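Long-range contacts in 4-hydroxybutyrate CoA-transferase (Porphyromonas gingivalis, PDB 3D3U), which probably transfers coenzyme A between carboxylic acids, such as acetate and 4-hydroxybutyrate: residues G31-A36 against G136-Y141; V121-T126 against E155-M160; A149-A154 against L174-E179; Q159-G164 against E182-V187. All coordinates share one frame; numbering follows the deposited sequence.

Contact 1: G31-A36 against G136-Y141; sequences GHAAAA and GVSCDY
Ser138 OG stands between two acceptors, the backbone oxygen of His32 across the contact and a carboxylate oxygen of Asp140 on its own loop. It lies 2.8 Å from His32 O and 3.1 Å from Asp140 OD2, and its one proton has both within reach. His32 O also receives a weak bond from Ala35 N, which closes the type II' turn His32-Ala35 that follows strand 27-30. The imidazole of His32 is enclosed on three sides. Tyr141 CE2 lies 3.3 Å above one face, displaced toward the rim, and the two rings are inclined at 46°. Ala33 CB covers the centre of the opposite face. At the edge, Asp140 OD2 comes within 3.2 Å of His32 CE1 in the ring plane, with the carboxylate itself turned almost perpendicular to the imidazole. The hydroxyl of Tyr141 is bonded to Phe30 O, and Asp140 OD1, whose exact place is less sure, caps Thr142 N ahead of helix 142-148. Farther along, carbon contacts take over: Ala35 CB meets Ser138 CB at 3.5 Å, and Ala34 CB touches Val137 CG2 at 4.0 Å. The polar atoms are thus gathered at one end of a buried interface between two loops, where a carboxylate, an imidazole and the serine hydroxyl lie close together and may influence one another, while carbon contacts of Ala34, Ala35, Val137 and Ser138 CB lie at the other end.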
loop_
_atom_site.group_PDB
_atom_site.type_symbol
_atom_site.label_atom_id
_atom_site.label_comp_id
_atom_site.label_asym_id
_atom_site.label_seq_id
_atom_site.Cartn_x
_atom_site.Cartn_y
_atom_site.Cartn_z
ATOM N N GLY A 31 8.234 -0.798 11.399
ATOM C CA GLY A 31 6.824 -0.612 10.843
ATOM C C GLY A 31 7.031 0.217 9.603
ATOM O O GLY A 31 8.154 0.801 9.424
ATOM N N HIS A 32 6.067 0.279 8.681
ATOM C CA HIS A 32 6.590 0.920 7.428
ATOM C C HIS A 32 5.903 2.119 6.927
ATOM O O HIS A 32 4.974 2.488 7.521
ATOM C CB HIS A 32 6.970 -0.075 6.292
ATOM C CG HIS A 32 5.839 -0.353 5.357
ATOM N ND1 HIS A 32 4.527 -0.429 5.810
ATOM C CD2 HIS A 32 5.807 -0.506 4.006
ATOM C CE1 HIS A 32 3.743 -0.650 4.753
ATOM N NE2 HIS A 32 4.491 -0.685 3.658
ATOM N N ALA A 33 6.478 2.740 5.883
ATOM C CA ALA A 33 5.850 3.779 5.042
ATOM C C ALA A 33 6.019 5.049 5.856
ATOM O O ALA A 33 7.169 5.424 6.141
ATOM C CB ALA A 33 4.372 3.472 4.699
ATOM N N ALA A 34 4.926 5.710 6.259
ATOM C CA ALA A 34 5.036 7.018 6.915
ATOM C C ALA A 34 5.035 6.802 8.394
ATOM O O ALA A 34 5.100 7.806 9.106
ATOM C CB ALA A 34 3.922 7.956 6.518
ATOM N N ALA A 35 5.060 5.529 8.840
ATOM C CA ALA A 35 5.057 5.188 10.232
ATOM C C ALA A 35 6.355 4.587 10.596
ATOM O O ALA A 35 6.443 3.959 11.653
ATOM C CB ALA A 35 3.976 4.201 10.560
ATOM N N ALA A 36 7.338 4.744 9.712
ATOM C CA ALA A 36 8.709 4.239 9.827
ATOM C C ALA A 36 9.413 4.960 11.008
ATOM O O ALA A 36 9.257 6.177 11.149
ATOM C CB ALA A 36 9.430 4.532 8.529
ATOM N N GLY A 136 -2.077 4.122 13.783
ATOM C CA GLY A 136 -2.206 5.304 12.916
ATOM C C GLY A 136 -2.304 4.970 11.439
ATOM O O GLY A 136 -3.225 4.234 10.978
ATOM N N VAL A 137 -1.328 5.484 10.695
ATOM C CA VAL A 137 -1.283 5.395 9.203
ATOM C C VAL A 137 -0.677 4.079 8.587
ATOM O O VAL A 137 -0.469 3.949 7.376
ATOM C CB VAL A 137 -0.687 6.687 8.576
ATOM C CG1 VAL A 137 -1.208 7.953 9.307
ATOM C CG2 VAL A 137 0.812 6.651 8.617
ATOM N N SER A 138 -0.438 3.095 9.445
ATOM C CA SER A 138 0.178 1.806 9.012
ATOM C C SER A 138 -0.298 0.555 9.783
ATOM O O SER A 138 0.049 0.352 10.950
ATOM C CB SER A 138 1.678 1.917 9.160
ATOM O OG SER A 138 2.195 2.012 7.886
ATOM N N CYS A 139 -1.134 -0.256 9.176
ATOM C CA CYS A 139 -1.505 -1.445 9.890
ATOM C C CYS A 139 -0.662 -2.562 9.253
ATOM O O CYS A 139 0.166 -3.224 9.920
ATOM C CB CYS A 139 -2.955 -1.661 9.646
ATOM S SG CYS A 139 -3.539 -2.818 10.823
ATOM N N ASP A 140 -0.847 -2.654 7.914
ATOM C CA ASP A 140 -0.234 -3.590 6.996
ATOM C C ASP A 140 0.482 -4.756 7.601
ATOM O O ASP A 140 -0.197 -5.708 8.007
ATOM C CB ASP A 140 0.642 -2.839 6.038
ATOM C CG ASP A 140 1.499 -1.895 6.732
ATOM O OD1 ASP A 140 2.470 -2.351 7.413
ATOM O OD2 ASP A 140 1.244 -0.667 6.682
ATOM N N TYR A 141 1.813 -4.727 7.661
ATOM C CA TYR A 141 2.547 -5.931 8.198
ATOM C C TYR A 141 3.061 -5.597 9.560
ATOM O O TYR A 141 3.595 -6.466 10.298
ATOM C CB TYR A 141 3.733 -6.359 7.366
ATOM C CG TYR A 141 4.830 -5.324 7.311
ATOM C CD1 TYR A 141 5.786 -5.228 8.280
ATOM C CD2 TYR A 141 4.984 -4.505 6.229
ATOM C CE1 TYR A 141 6.807 -4.313 8.175
ATOM C CE2 TYR A 141 6.041 -3.593 6.141
ATOM C CZ TYR A 141 6.914 -3.520 7.105
ATOM O OH TYR A 141 7.926 -2.623 6.979
#

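Contact 2: V121-T126 against E155-M160; sequences VVQVST and EVNKQM
Parallel pairing of strands 119-125 and 151-157 sets Gln123 beside Glu155 and Val124 beside Val156. Glu155 N donates to Val122 O over 2.8 Å, and Asn157 N reaches Val124 O at the same 2.8 Å. The axes of segments 121-125 and 155-157 approach to 4.7 Å, their directions 29° apart. They belong to a six-stranded parallel sheet with strand order 3-2-1-4-5-6, a Rossmann-like arrangement, and are its fourth and fifth strands. On one face Val124 CG2 packs against Val156 CG2 at 4.0 Å. Glu155 extends from the other face toward helix 38-46, where OE2 forms a salt bridge with Arg39 and OE1 accepts from Phe40 N. After strand 151-157 the chain doubles back. Asn157 OD1 accepts from Gln159 N, an Asx turn, and Met160 N bonds to Asn157 O. The methionine lies over strand 119-125, its CB 3.6 Å from Ser125 CA. CG is anti to the backbone N (chi1 179°), near Ser125 N; bends at chi2 and chi3 bring Met160 CE to 3.8 Å from Gln123 CG. At the more exposed end, Thr126 CG2 touches Lys158 CG at 3.5 Å, the two side chains crossing at about a right angle.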
loop_
_atom_site.group_PDB
_atom_site.type_symbol
_atom_site.label_atom_id
_atom_site.label_comp_id
_atom_site.label_asym_id
_atom_site.label_seq_id
_atom_site.Cartn_x
_atom_site.Cartn_y
_atom_site.Cartn_z
ATOM N N VAL A 121 9.961 -2.760 15.858
ATOM C CA VAL A 121 10.043 -1.333 16.165
ATOM C C VAL A 121 9.015 -0.548 15.373
ATOM O O VAL A 121 9.185 -0.450 14.200
ATOM C CB VAL A 121 11.410 -0.749 15.875
ATOM C CG1 VAL A 121 11.428 0.778 16.052
ATOM C CG2 VAL A 121 12.297 -1.314 16.831
ATOM N N VAL A 122 7.978 0.010 16.007
ATOM C CA VAL A 122 6.876 0.659 15.355
ATOM C C VAL A 122 6.671 2.068 15.837
ATOM O O VAL A 122 7.123 2.486 16.919
ATOM C CB VAL A 122 5.528 -0.062 15.620
ATOM C CG1 VAL A 122 5.577 -1.523 15.227
ATOM C CG2 VAL A 122 5.106 0.066 17.057
ATOM N N GLN A 123 5.898 2.819 15.064
ATOM C CA GLN A 123 5.627 4.182 15.498
ATOM C C GLN A 123 4.151 4.354 15.825
ATOM O O GLN A 123 3.460 4.603 14.942
ATOM C CB GLN A 123 6.062 5.155 14.380
ATOM C CG GLN A 123 5.718 6.568 14.656
ATOM C CD GLN A 123 6.365 7.523 13.674
ATOM O OE1 GLN A 123 6.578 7.203 12.510
ATOM N NE2 GLN A 123 6.639 8.719 14.130
ATOM N N VAL A 124 3.637 4.259 17.029
ATOM C CA VAL A 124 2.187 4.539 17.190
ATOM C C VAL A 124 1.861 5.918 17.637
ATOM O O VAL A 124 2.766 6.762 17.794
ATOM C CB VAL A 124 1.622 3.672 18.245
ATOM C CG1 VAL A 124 1.728 2.237 17.751
ATOM C CG2 VAL A 124 2.482 3.840 19.564
ATOM N N SER A 125 0.576 6.101 17.948
ATOM C CA SER A 125 0.007 7.381 18.390
ATOM C C SER A 125 -0.205 7.446 19.918
ATOM O O SER A 125 -0.072 6.433 20.649
ATOM C CB SER A 125 -1.373 7.480 17.844
ATOM O OG SER A 125 -2.275 7.013 18.861
ATOM N N THR A 126 -0.607 8.628 20.421
ATOM C CA THR A 126 -0.885 8.706 21.856
ATOM C C THR A 126 -2.104 7.843 22.223
ATOM O O THR A 126 -3.133 7.908 21.540
ATOM C CB THR A 126 -1.083 10.125 22.313
ATOM O OG1 THR A 126 -1.781 10.887 21.321
ATOM C CG2 THR A 126 0.260 10.817 22.401
ATOM N N GLU A 155 7.557 4.134 19.203
ATOM C CA GLU A 155 7.815 5.510 19.400
ATOM C C GLU A 155 6.463 6.052 19.547
ATOM O O GLU A 155 5.637 5.936 18.686
ATOM C CB GLU A 155 8.428 6.140 18.156
ATOM C CG GLU A 155 9.853 5.738 17.784
ATOM C CD GLU A 155 10.373 6.349 16.416
ATOM O OE1 GLU A 155 11.480 5.872 15.933
ATOM O OE2 GLU A 155 9.766 7.317 15.798
ATOM N N VAL A 156 6.194 6.674 20.661
ATOM C CA VAL A 156 4.863 7.285 20.872
ATOM C C VAL A 156 4.727 8.728 20.306
ATOM O O VAL A 156 5.312 9.687 20.807
ATOM C CB VAL A 156 4.428 7.158 22.327
ATOM C CG1 VAL A 156 3.113 7.953 22.556
ATOM C CG2 VAL A 156 4.298 5.671 22.651
ATOM N N ASN A 157 3.980 8.861 19.228
ATOM C CA ASN A 157 4.053 10.092 18.577
ATOM C C ASN A 157 2.791 10.924 18.784
ATOM O O ASN A 157 1.625 10.510 18.462
ATOM C CB ASN A 157 4.423 9.897 17.145
ATOM C CG ASN A 157 4.903 11.168 16.510
ATOM O OD1 ASN A 157 4.676 12.282 17.053
ATOM N ND2 ASN A 157 5.518 11.047 15.328
ATOM N N LYS A 158 3.043 12.086 19.411
ATOM C CA LYS A 158 1.997 13.097 19.670
ATOM C C LYS A 158 1.387 13.606 18.357
ATOM O O LYS A 158 0.247 14.014 18.348
ATOM C CB LYS A 158 2.448 14.222 20.644
ATOM C CG LYS A 158 2.279 13.713 22.108
ATOM C CD LYS A 158 2.319 14.740 23.295
ATOM C CE LYS A 158 2.392 14.014 24.712
ATOM N NZ LYS A 158 3.139 12.664 24.623
ATOM N N GLN A 159 2.141 13.493 17.252
ATOM C CA GLN A 159 1.655 13.841 15.931
ATOM C C GLN A 159 0.968 12.665 15.169
ATOM O O GLN A 159 0.213 12.924 14.202
ATOM C CB GLN A 159 2.819 14.349 15.081
ATOM C CG GLN A 159 2.631 15.695 14.426
ATOM C CD GLN A 159 3.426 16.684 15.184
ATOM O OE1 GLN A 159 4.132 17.561 14.621
ATOM N NE2 GLN A 159 3.390 16.517 16.521
ATOM N N MET A 160 1.238 11.399 15.528
ATOM C CA MET A 160 0.644 10.240 14.774
ATOM C C MET A 160 -0.858 10.285 14.967
ATOM O O MET A 160 -1.287 10.297 16.108
ATOM C CB MET A 160 1.155 8.865 15.287
ATOM C CG MET A 160 0.525 7.681 14.537
ATOM S SD MET A 160 0.906 7.679 12.710
ATOM C CE MET A 160 2.618 7.334 12.649
#

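Contact 3: A149-A154 against L174-E179; sequences APVVVA and LTHIIE
Ala154 and Val153 carry the closely packed end of this parallel pairing, one on each face of the sheet. Ala154 CB sits 3.7 Å from Leu174 CG, and on the other face Val153 CG1 meets Ile178 CD1 at 3.5 Å, beneath Phe40 of helix 38-46. Here the backbone bonds are regular: Ala154 N donates to His176 O, and Ile178 N returns to Ala154 O at 3.2 Å. Toward the start of the strands the contact opens out. Val151 CG1 lies 4.1 Å from His176 CE1, at the edge of the imidazole, and the preceding Pro150 is exposed. The ring of His176 also rests against Ala17 and Ser21 of helix 14-21. Thr175 closes this looser end with its side chain. Its OG1, anti to the carbonyl carbon (chi1 -48°), accepts from Val152 N at 3.1 Å with an N-H...O angle of 163°, while its own backbone N donates to Val152 O at 3.1 Å. A threonine hydroxyl therefore takes the place of a backbone carbonyl, and both polar backbone atoms of the buried Val152 are satisfied before strand 176-180, an outermost strand of the sheet, properly begins.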
loop_
_atom_site.group_PDB
_atom_site.type_symbol
_atom_site.label_atom_id
_atom_site.label_comp_id
_atom_site.label_asym_id
_atom_site.label_seq_id
_atom_site.Cartn_x
_atom_site.Cartn_y
_atom_site.Cartn_z
ATOM N N ALA A 149 6.576 -10.406 18.005
ATOM C CA ALA A 149 7.816 -10.030 18.581
ATOM C C ALA A 149 7.608 -10.091 20.100
ATOM O O ALA A 149 6.676 -9.463 20.601
ATOM C CB ALA A 149 8.124 -8.646 18.173
ATOM N N PRO A 150 8.471 -10.837 20.840
ATOM C CA PRO A 150 8.568 -10.702 22.324
ATOM C C PRO A 150 9.048 -9.351 22.851
ATOM O O PRO A 150 8.981 -9.160 24.053
ATOM C CB PRO A 150 9.584 -11.789 22.743
ATOM C CG PRO A 150 10.327 -12.207 21.521
ATOM C CD PRO A 150 9.435 -11.876 20.353
ATOM N N VAL A 151 9.571 -8.446 22.029
ATOM C CA VAL A 151 9.979 -7.137 22.543
ATOM C C VAL A 151 9.492 -6.201 21.491
ATOM O O VAL A 151 9.834 -6.361 20.274
ATOM C CB VAL A 151 11.497 -6.999 22.523
ATOM C CG1 VAL A 151 11.958 -5.552 22.776
ATOM C CG2 VAL A 151 12.118 -7.912 23.457
ATOM N N VAL A 152 8.740 -5.203 21.915
ATOM C CA VAL A 152 8.170 -4.231 20.985
ATOM C C VAL A 152 8.579 -2.789 21.353
ATOM O O VAL A 152 8.253 -2.258 22.442
ATOM C CB VAL A 152 6.629 -4.338 21.062
ATOM C CG1 VAL A 152 5.959 -3.384 20.096
ATOM C CG2 VAL A 152 6.264 -5.680 20.796
ATOM N N VAL A 153 9.268 -2.116 20.453
ATOM C CA VAL A 153 9.698 -0.770 20.784
ATOM C C VAL A 153 8.787 0.257 20.082
ATOM O O VAL A 153 8.823 0.358 18.879
ATOM C CB VAL A 153 11.106 -0.604 20.335
ATOM C CG1 VAL A 153 11.607 0.768 20.716
ATOM C CG2 VAL A 153 11.997 -1.699 20.947
ATOM N N ALA A 154 7.974 1.024 20.789
ATOM C CA ALA A 154 7.056 1.867 20.071
ATOM C C ALA A 154 7.440 3.334 20.269
ATOM O O ALA A 154 7.597 3.739 21.424
ATOM C CB ALA A 154 5.730 1.674 20.590
ATOM N N LEU A 174 3.849 -2.952 25.017
ATOM C CA LEU A 174 5.017 -2.173 24.675
ATOM C C LEU A 174 6.098 -2.313 25.733
ATOM O O LEU A 174 5.847 -2.135 26.887
ATOM C CB LEU A 174 4.605 -0.702 24.540
ATOM C CG LEU A 174 3.957 -0.219 23.221
ATOM C CD1 LEU A 174 3.087 -1.216 22.644
ATOM C CD2 LEU A 174 3.197 1.105 23.400
ATOM N N THR A 175 7.291 -2.692 25.323
ATOM C CA THR A 175 8.413 -2.907 26.243
ATOM C C THR A 175 9.145 -1.632 26.573
ATOM O O THR A 175 9.549 -1.452 27.705
ATOM C CB THR A 175 9.447 -3.784 25.561
ATOM O OG1 THR A 175 8.780 -4.895 24.998
ATOM C CG2 THR A 175 10.362 -4.412 26.526
ATOM N N HIS A 176 9.421 -0.821 25.548
ATOM C CA HIS A 176 10.108 0.434 25.704
ATOM C C HIS A 176 9.294 1.465 24.922
ATOM O O HIS A 176 8.824 1.178 23.785
ATOM C CB HIS A 176 11.551 0.365 25.187
ATOM C CG HIS A 176 12.335 -0.827 25.674
ATOM N ND1 HIS A 176 12.422 -2.012 24.958
ATOM C CD2 HIS A 176 13.096 -0.999 26.783
ATOM C CE1 HIS A 176 13.171 -2.872 25.624
ATOM N NE2 HIS A 176 13.603 -2.284 26.732
ATOM N N ILE A 177 9.069 2.635 25.531
ATOM C CA ILE A 177 8.283 3.655 24.865
ATOM C C ILE A 177 9.174 4.829 24.744
ATOM O O ILE A 177 9.778 5.237 25.716
ATOM C CB ILE A 177 7.058 4.054 25.742
ATOM C CG1 ILE A 177 6.033 2.962 25.749
ATOM C CG2 ILE A 177 6.373 5.403 25.284
ATOM C CD1 ILE A 177 5.206 3.188 26.865
ATOM N N ILE A 178 9.210 5.401 23.567
ATOM C CA ILE A 178 10.068 6.516 23.307
ATOM C C ILE A 178 9.118 7.641 22.970
ATOM O O ILE A 178 8.757 7.816 21.806
ATOM C CB ILE A 178 10.910 6.191 22.127
ATOM C CG1 ILE A 178 11.797 5.036 22.502
ATOM C CG2 ILE A 178 11.803 7.286 21.802
ATOM C CD1 ILE A 178 12.238 4.152 21.342
ATOM N N GLU A 179 8.663 8.395 23.980
ATOM C CA GLU A 179 7.708 9.477 23.661
ATOM C C GLU A 179 8.323 10.486 22.753
ATOM O O GLU A 179 9.330 11.040 23.085
ATOM C CB GLU A 179 7.062 10.223 24.835
ATOM C CG GLU A 179 7.607 10.074 26.190
ATOM C CD GLU A 179 6.434 10.174 27.137
ATOM O OE1 GLU A 179 6.606 10.124 28.375
ATOM O OE2 GLU A 179 5.309 10.328 26.613
#

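Contact 4: Q159-G164 against E182-V187; sequences QMPFIG and EPIAEV
Gln159 folds its side chain over the peptide joining Glu182 to Pro183. Its CB lies 3.2 Å from Glu182 O and its CG 3.6 Å from Pro183 CA. A bend at chi2 (104°) carries CD across the same peptide, and OE1 ends 3.4 Å from Pro183 N. That nitrogen has no hydrogen to offer, so the approach is one of contact alone. At the other amide end, NE2 makes a weak hydrogen bond to Asp181 OD1. Glu182 O is not left to the glutamine's aliphatic carbons, since it accepts from Asn157 ND2, at the end of strand 151-157, which ties that strand end to the 182-187 loop. Deeper in, Ile184 points its side chain at the other loop. CG1 is anti to the carbonyl carbon (chi1 -72°) and rests 3.9 Å from Gln159 O and 4.3 Å from Pro161 CD. Its CD1 end meets Met160, whose side chain crosses it at about a right angle. The methionine methyl is modelled too near CD1 for its exact place to be trusted. The contact thus grades from a partly exposed glutamine and an exposed proline to a buried apolar group. The carboxylate of Glu182 leaves the interface for a salt bridge with Arg39 of helix 38-46. Both loops follow neighbouring strands, 151-157 and 176-180. Beyond them, Ile184 packs on Gln123 of strand 119-125 and on Tyr278, while Pro161 touches Val281, so helix 275-281 borders the apolar side.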
loop_
_atom_site.group_PDB
_atom_site.type_symbol
_atom_site.label_atom_id
_atom_site.label_comp_id
_atom_site.label_asym_id
_atom_site.label_seq_id
_atom_site.Cartn_x
_atom_site.Cartn_y
_atom_site.Cartn_z
ATOM N N GLN A 159 2.141 13.493 17.252
ATOM C CA GLN A 159 1.655 13.841 15.931
ATOM C C GLN A 159 0.968 12.665 15.169
ATOM O O GLN A 159 0.213 12.924 14.202
ATOM C CB GLN A 159 2.819 14.349 15.081
ATOM C CG GLN A 159 2.631 15.695 14.426
ATOM C CD GLN A 159 3.426 16.684 15.184
ATOM O OE1 GLN A 159 4.132 17.561 14.621
ATOM N NE2 GLN A 159 3.390 16.517 16.521
ATOM N N MET A 160 1.238 11.399 15.528
ATOM C CA MET A 160 0.644 10.240 14.774
ATOM C C MET A 160 -0.858 10.285 14.967
ATOM O O MET A 160 -1.287 10.297 16.108
ATOM C CB MET A 160 1.155 8.865 15.287
ATOM C CG MET A 160 0.525 7.681 14.537
ATOM S SD MET A 160 0.906 7.679 12.710
ATOM C CE MET A 160 2.618 7.334 12.649
ATOM N N PRO A 161 -1.651 10.335 13.904
ATOM C CA PRO A 161 -3.112 10.273 14.000
ATOM C C PRO A 161 -3.681 8.969 14.564
ATOM O O PRO A 161 -3.062 7.923 14.480
ATOM C CB PRO A 161 -3.562 10.383 12.527
ATOM C CG PRO A 161 -2.454 10.119 11.777
ATOM C CD PRO A 161 -1.236 10.483 12.508
ATOM N N PHE A 162 -4.884 9.048 15.073
ATOM C CA PHE A 162 -5.508 7.937 15.671
ATOM C C PHE A 162 -6.566 7.532 14.727
ATOM O O PHE A 162 -7.506 8.297 14.512
ATOM C CB PHE A 162 -6.185 8.350 16.991
ATOM C CG PHE A 162 -6.598 7.166 17.863
ATOM C CD1 PHE A 162 -7.833 6.522 17.677
ATOM C CD2 PHE A 162 -5.756 6.689 18.850
ATOM C CE1 PHE A 162 -8.224 5.440 18.452
ATOM C CE2 PHE A 162 -6.155 5.602 19.630
ATOM C CZ PHE A 162 -7.396 4.988 19.410
ATOM N N ILE A 163 -6.454 6.294 14.261
ATOM C CA ILE A 163 -7.358 5.670 13.319
ATOM C C ILE A 163 -7.702 4.256 13.803
ATOM O O ILE A 163 -6.852 3.507 14.381
ATOM C CB ILE A 163 -6.613 5.558 12.006
ATOM C CG1 ILE A 163 -6.012 6.898 11.625
ATOM C CG2 ILE A 163 -7.468 4.907 10.898
ATOM C CD1 ILE A 163 -5.431 6.778 10.328
ATOM N N GLY A 164 -8.922 3.847 13.499
ATOM C CA GLY A 164 -9.556 2.741 14.210
ATOM C C GLY A 164 -9.591 1.587 13.289
ATOM O O GLY A 164 -8.743 1.517 12.421
ATOM N N GLU A 182 6.875 15.008 16.505
ATOM C CA GLU A 182 7.533 15.120 15.205
ATOM C C GLU A 182 6.523 14.759 14.091
ATOM O O GLU A 182 5.855 13.729 14.166
ATOM C CB GLU A 182 8.871 14.328 15.129
ATOM C CG GLU A 182 10.145 15.159 15.402
ATOM C CD GLU A 182 11.293 15.087 14.274
ATOM O OE1 GLU A 182 11.587 13.986 13.607
ATOM O OE2 GLU A 182 11.981 16.175 14.064
ATOM N N PRO A 183 6.422 15.623 13.070
ATOM C CA PRO A 183 5.367 15.535 12.036
ATOM C C PRO A 183 5.540 14.313 11.117
ATOM O O PRO A 183 6.646 13.937 10.726
ATOM C CB PRO A 183 5.584 16.799 11.220
ATOM C CG PRO A 183 7.073 17.111 11.362
ATOM C CD PRO A 183 7.381 16.723 12.785
ATOM N N ILE A 184 4.443 13.672 10.762
ATOM C CA ILE A 184 4.505 12.422 10.105
ATOM C C ILE A 184 4.975 12.677 8.699
ATOM O O ILE A 184 4.333 13.362 7.998
ATOM C CB ILE A 184 3.111 11.902 10.220
ATOM C CG1 ILE A 184 2.905 11.508 11.687
ATOM C CG2 ILE A 184 2.826 10.811 9.186
ATOM C CD1 ILE A 184 3.360 10.100 12.054
ATOM N N ALA A 185 6.122 12.157 8.294
ATOM C CA ALA A 185 6.593 12.352 6.920
ATOM C C ALA A 185 5.469 12.445 5.963
ATOM O O ALA A 185 4.497 11.684 6.054
ATOM C CB ALA A 185 7.431 11.190 6.471
ATOM N N GLU A 186 5.624 13.344 5.010
ATOM C CA GLU A 186 4.537 13.581 4.031
ATOM C C GLU A 186 4.977 13.258 2.628
ATOM O O GLU A 186 6.108 13.459 2.339
ATOM C CB GLU A 186 3.983 15.031 4.139
ATOM C CG GLU A 186 4.991 16.185 4.279
ATOM C CD GLU A 186 4.314 17.503 4.686
ATOM O OE1 GLU A 186 4.955 18.240 5.483
ATOM O OE2 GLU A 186 3.135 17.819 4.246
ATOM N N VAL A 187 4.132 12.745 1.758
ATOM C CA VAL A 187 4.557 12.645 0.359
ATOM C C VAL A 187 3.513 13.267 -0.522
ATOM O O VAL A 187 2.369 12.808 -0.554
ATOM C CB VAL A 187 4.974 11.204 -0.047
ATOM C CG1 VAL A 187 4.844 10.231 1.123
ATOM C CG2 VAL A 187 4.293 10.715 -1.366
#

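In the fold
All four contacts fall within the N-terminal family region. Contacts 2 and 3 share strand 151-157 and join the fourth, fifth and sixth strands of the parallel sheet, their centres 11 Å apart. Contacts 1 and 4 lie among loops, three of which follow strands of this sheet, while 136-141 follows the short strand 132-134; their centres are 10 Å apart. Each touches contact 2, and contact 4 even shares Gln159 and Met160 with it. Along the chain, contact 2 interlocks with contacts 1 and 3, and contacts 3 and 4 also cross, whereas contact 1 closes before contact 3 opens. The sheet and its loops therefore form one continuous unit, bordered near contact 4 by helix 275-281.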